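Local coordinates for SCO family protein (Aquifex aeolicus, PDB 3ME7) that probably binds copper and takes part in electron transport, as a thioredoxin-fold domain of the SCO1/2 family with a redox-active disulfide, at residues A[34-39]-A[82-87]. Sequence-based numbering, arbitrary orientation.
Sequences SPIYTH and KRFQKE
CG of Phe-84 stands anti to its backbone N (chi1 -171°), and CG1 of Ile-36 sits between N and the carbonyl carbon (chi1 53°); the ring, carried by helix 78-87, reaches Ile-36 and the two side chains meet tip to tip. CD1 of Ile-36 lies over one face of the Phe-84 ring, shifted toward the rim, in a CH-pi contact 4.0 Å from the ring centroid. Phe-84 CZ also touches Ile-36 CG1 at 3.9 Å, while CG2 of Thr-38 packs on Phe-84 CB at 4.0 Å. Thr-69 of the neighbouring strand and Thr-48 of helix 43-52 adjoin the Phe-84 side chain. An alanine in place of Phe-84 would probably leave Ile-36 CD1 and CG1 without the ring they pack on and open a gap at that point. Farther out, the Arg-83 chain bends at chi3; its NH2 lies over one face of the His-39 imidazole, 3.4 Å from CE1, the guanidinium and ring planes 37° apart. NH1 of Arg-83 forms a salt bridge with Asp-80. A water accepts from Arg-83 NE and donates both to Thr-38 O (3.2 Å) and to Glu-87 OE1 (2.7 Å), tying the loop to two successive turns of the helix. The contact thus joins the end of a central strand of the thioredoxin-like sheet to a covering helix, just before Cys-40 and Cys-44, the disulfide pair and predicted copper ligands. An apolar core under a charged, hydrated rim implies that, between these two segments, apolar contact and one bridging water do much of the joining, while Asp-76 takes the N-H of Thr-38.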
ATOM      1  N   SER A  34       0.017  -1.119   0.768  1.00  8.35           N
ATOM      2  CA  SER A  34       0.209  -2.351   1.559  1.00  8.23           C
ATOM      3  C   SER A  34       1.519  -3.070   1.164  1.00  8.40           C
ATOM      4  O   SER A  34       1.534  -3.789   0.157  1.00  8.66           O
ATOM      5  CB  SER A  34      -0.994  -3.290   1.392  1.00  8.28           C
ATOM      6  OG  SER A  34      -0.819  -4.553   2.013  1.00  8.52           O
ATOM      7  N   PRO A  35       2.613  -2.869   1.923  1.00  8.59           N
ATOM      8  CA  PRO A  35       3.847  -3.610   1.624  1.00  8.98           C
ATOM      9  C   PRO A  35       3.740  -5.069   2.023  1.00  9.55           C
ATOM     10  O   PRO A  35       3.356  -5.380   3.155  1.00 10.62           O
ATOM     11  CB  PRO A  35       4.925  -2.938   2.481  1.00  8.01           C
ATOM     12  CG  PRO A  35       4.208  -2.057   3.471  1.00 10.97           C
ATOM     13  CD  PRO A  35       2.767  -1.860   2.991  1.00  8.69           C
ATOM     14  N   ILE A  36       4.074  -5.952   1.085  1.00  9.20           N
ATOM     15  CA  ILE A  36       4.098  -7.395   1.308  1.00  9.34           C
ATOM     16  C   ILE A  36       5.308  -7.961   0.548  1.00  9.11           C
ATOM     17  O   ILE A  36       6.056  -7.204  -0.070  1.00  8.07           O
ATOM     18  CB  ILE A  36       2.766  -8.088   0.851  1.00  9.97           C
ATOM     19  CG1 ILE A  36       2.404  -7.741  -0.610  1.00 10.12           C
ATOM     20  CG2 ILE A  36       1.602  -7.698   1.797  1.00 11.52           C
ATOM     21  CD1 ILE A  36       3.127  -8.493  -1.662  1.00 11.81           C
ATOM     22  N   TYR A  37       5.509  -9.278   0.588  1.00  9.54           N
ATOM     23  CA  TYR A  37       6.314  -9.918  -0.461  1.00 10.76           C
ATOM     24  C   TYR A  37       5.610 -11.180  -0.939  1.00 11.66           C
ATOM     25  O   TYR A  37       4.797 -11.735  -0.210  1.00 11.41           O
ATOM     26  CB  TYR A  37       7.775 -10.178  -0.058  1.00 11.94           C
ATOM     27  CG  TYR A  37       8.005 -11.055   1.150  1.00 13.89           C
ATOM     28  CD1 TYR A  37       7.756 -10.589   2.440  1.00 13.78           C
ATOM     29  CD2 TYR A  37       8.545 -12.330   1.004  1.00 13.18           C
ATOM     30  CE1 TYR A  37       8.013 -11.370   3.537  1.00 15.25           C
ATOM     31  CE2 TYR A  37       8.796 -13.128   2.110  1.00 15.19           C
ATOM     32  CZ  TYR A  37       8.525 -12.642   3.366  1.00 14.00           C
ATOM     33  OH  TYR A  37       8.766 -13.428   4.468  1.00 17.37           O
ATOM     34  N   THR A  38       5.887 -11.598  -2.171  1.00 12.83           N
ATOM     35  CA  THR A  38       4.981 -12.548  -2.841  1.00 14.05           C
ATOM     36  C   THR A  38       5.118 -13.973  -2.330  1.00 15.44           C
ATOM     37  O   THR A  38       4.174 -14.756  -2.427  1.00 17.35           O
ATOM     38  CB  THR A  38       5.027 -12.488  -4.398  1.00 15.21           C
ATOM     39  OG1 THR A  38       6.266 -13.013  -4.890  1.00 17.39           O
ATOM     40  CG2 THR A  38       4.804 -11.064  -4.909  1.00 17.29           C
ATOM     41  N   HIS A  39       6.284 -14.295  -1.776  1.00 14.55           N
ATOM     42  CA  HIS A  39       6.508 -15.622  -1.214  1.00 16.25           C
ATOM     43  C   HIS A  39       6.256 -15.649   0.289  1.00 17.02           C
ATOM     44  O   HIS A  39       6.583 -16.614   0.959  1.00 18.53           O
ATOM     45  CB  HIS A  39       7.914 -16.113  -1.543  1.00 17.98           C
ATOM     46  CG  HIS A  39       8.137 -16.354  -2.999  1.00 20.43           C
ATOM     47  ND1 HIS A  39       7.679 -17.485  -3.642  1.00 20.03           N
ATOM     48  CD2 HIS A  39       8.782 -15.621  -3.936  1.00 19.64           C
ATOM     49  CE1 HIS A  39       8.022 -17.430  -4.918  1.00 20.35           C
ATOM     50  NE2 HIS A  39       8.694 -16.311  -5.123  1.00 20.62           N
ATOM     51  N   LYS A  82       1.917 -11.044 -10.573  1.00 10.53           N
ATOM     52  CA  LYS A  82       0.742 -11.568 -11.267  0.50 10.88           C
ATOM     53  C   LYS A  82       0.175 -12.783 -10.529  1.00 10.92           C
ATOM     54  O   LYS A  82      -1.041 -12.904 -10.355  1.00 11.01           O
ATOM     55  CB  LYS A  82       1.095 -11.929 -12.715  0.50 10.81           C
ATOM     56  CG  LYS A  82      -0.105 -12.331 -13.563  0.50 16.29           C
ATOM     57  CD  LYS A  82      -1.153 -11.245 -13.526  0.50 11.58           C
ATOM     58  CE  LYS A  82      -2.440 -11.674 -14.204  0.50 17.17           C
ATOM     59  NZ  LYS A  82      -3.551 -10.742 -13.882  0.50 11.49           N
ATOM     60  N   ARG A  83       1.059 -13.682 -10.109  1.00 11.24           N
ATOM     61  CA  ARG A  83       0.650 -14.839  -9.289  1.00 11.13           C
ATOM     62  C   ARG A  83      -0.051 -14.383  -7.986  1.00 10.82           C
ATOM     63  O   ARG A  83      -1.121 -14.891  -7.629  1.00 10.75           O
ATOM     64  CB  ARG A  83       1.867 -15.718  -8.986  1.00 12.51           C
ATOM     65  CG  ARG A  83       1.541 -17.120  -8.426  1.00 18.55           C
ATOM     66  CD  ARG A  83       2.816 -17.856  -7.962  1.00 16.03           C
ATOM     67  NE  ARG A  83       3.442 -17.146  -6.847  1.00 19.92           N
ATOM     68  CZ  ARG A  83       4.664 -16.615  -6.859  1.00 18.64           C
ATOM     69  NH1 ARG A  83       5.441 -16.722  -7.928  1.00 20.10           N
ATOM     70  NH2 ARG A  83       5.102 -15.957  -5.798  1.00 20.87           N
ATOM     71  N   PHE A  84       0.529 -13.386  -7.317  1.00 10.36           N
ATOM     72  CA  PHE A  84      -0.060 -12.834  -6.089  1.00 10.83           C
ATOM     73  C   PHE A  84      -1.451 -12.241  -6.346  1.00 11.32           C
ATOM     74  O   PHE A  84      -2.385 -12.511  -5.596  1.00 11.96           O
ATOM     75  CB  PHE A  84       0.886 -11.791  -5.472  1.00 11.26           C
ATOM     76  CG  PHE A  84       0.471 -11.318  -4.101  1.00 11.67           C
ATOM     77  CD1 PHE A  84      -0.436 -10.257  -3.957  1.00 11.82           C
ATOM     78  CD2 PHE A  84       0.998 -11.913  -2.957  1.00 12.36           C
ATOM     79  CE1 PHE A  84      -0.830  -9.824  -2.683  1.00 11.87           C
ATOM     80  CE2 PHE A  84       0.618 -11.467  -1.684  1.00 12.52           C
ATOM     81  CZ  PHE A  84      -0.292 -10.427  -1.561  1.00 12.70           C
ATOM     82  N   GLN A  85      -1.589 -11.472  -7.431  1.00 10.91           N
ATOM     83  CA  GLN A  85      -2.865 -10.835  -7.773  1.00 11.43           C
ATOM     84  C   GLN A  85      -3.972 -11.866  -7.947  1.00 11.67           C
ATOM     85  O   GLN A  85      -5.069 -11.721  -7.402  1.00 11.85           O
ATOM     86  CB  GLN A  85      -2.725 -10.013  -9.053  1.00 11.50           C
ATOM     87  CG  GLN A  85      -4.032  -9.327  -9.472  1.00 13.03           C
ATOM     88  CD  GLN A  85      -4.125  -9.076 -10.952  1.00 12.46           C
ATOM     89  OE1 GLN A  85      -3.137  -9.197 -11.672  1.00 13.81           O
ATOM     90  NE2 GLN A  85      -5.330  -8.757 -11.432  1.00 14.16           N
ATOM     91  N   LYS A  86      -3.661 -12.913  -8.704  1.00 11.69           N
ATOM     92  CA  LYS A  86      -4.632 -13.966  -8.987  1.00 12.95           C
ATOM     93  C   LYS A  86      -4.955 -14.741  -7.722  1.00 13.23           C
ATOM     94  O   LYS A  86      -6.112 -15.108  -7.500  1.00 14.84           O
ATOM     95  CB  LYS A  86      -4.094 -14.905 -10.062  1.00 14.63           C
ATOM     96  CG  LYS A  86      -4.150 -14.338 -11.470  1.00 28.48           C
ATOM     97  CD  LYS A  86      -3.956 -15.440 -12.511  1.00 18.44           C
ATOM     98  CE  LYS A  86      -4.162 -14.924 -13.924  1.00 29.27           C
ATOM     99  NZ  LYS A  86      -4.511 -16.037 -14.844  1.00 20.05           N
ATOM    100  N   GLU A  87      -3.933 -14.969  -6.893  1.00 12.52           N
ATOM    101  CA  GLU A  87      -4.089 -15.711  -5.642  1.00 13.03           C
ATOM    102  C   GLU A  87      -5.190 -15.116  -4.768  1.00 13.95           C
ATOM    103  O   GLU A  87      -6.020 -15.846  -4.203  1.00 14.68           O
ATOM    104  CB  GLU A  87      -2.774 -15.742  -4.873  1.00 13.76           C
ATOM    105  CG  GLU A  87      -2.835 -16.528  -3.572  1.00 16.83           C
ATOM    106  CD  GLU A  87      -1.475 -16.775  -2.995  1.00 13.67           C
ATOM    107  OE1 GLU A  87      -0.487 -16.856  -3.773  1.00 17.41           O
ATOM    108  OE2 GLU A  87      -1.386 -16.906  -1.756  1.00 17.51           O
TER
HETATM  109  O   HOH W   1       1.850 -15.650  -4.403  1.00 30.33           O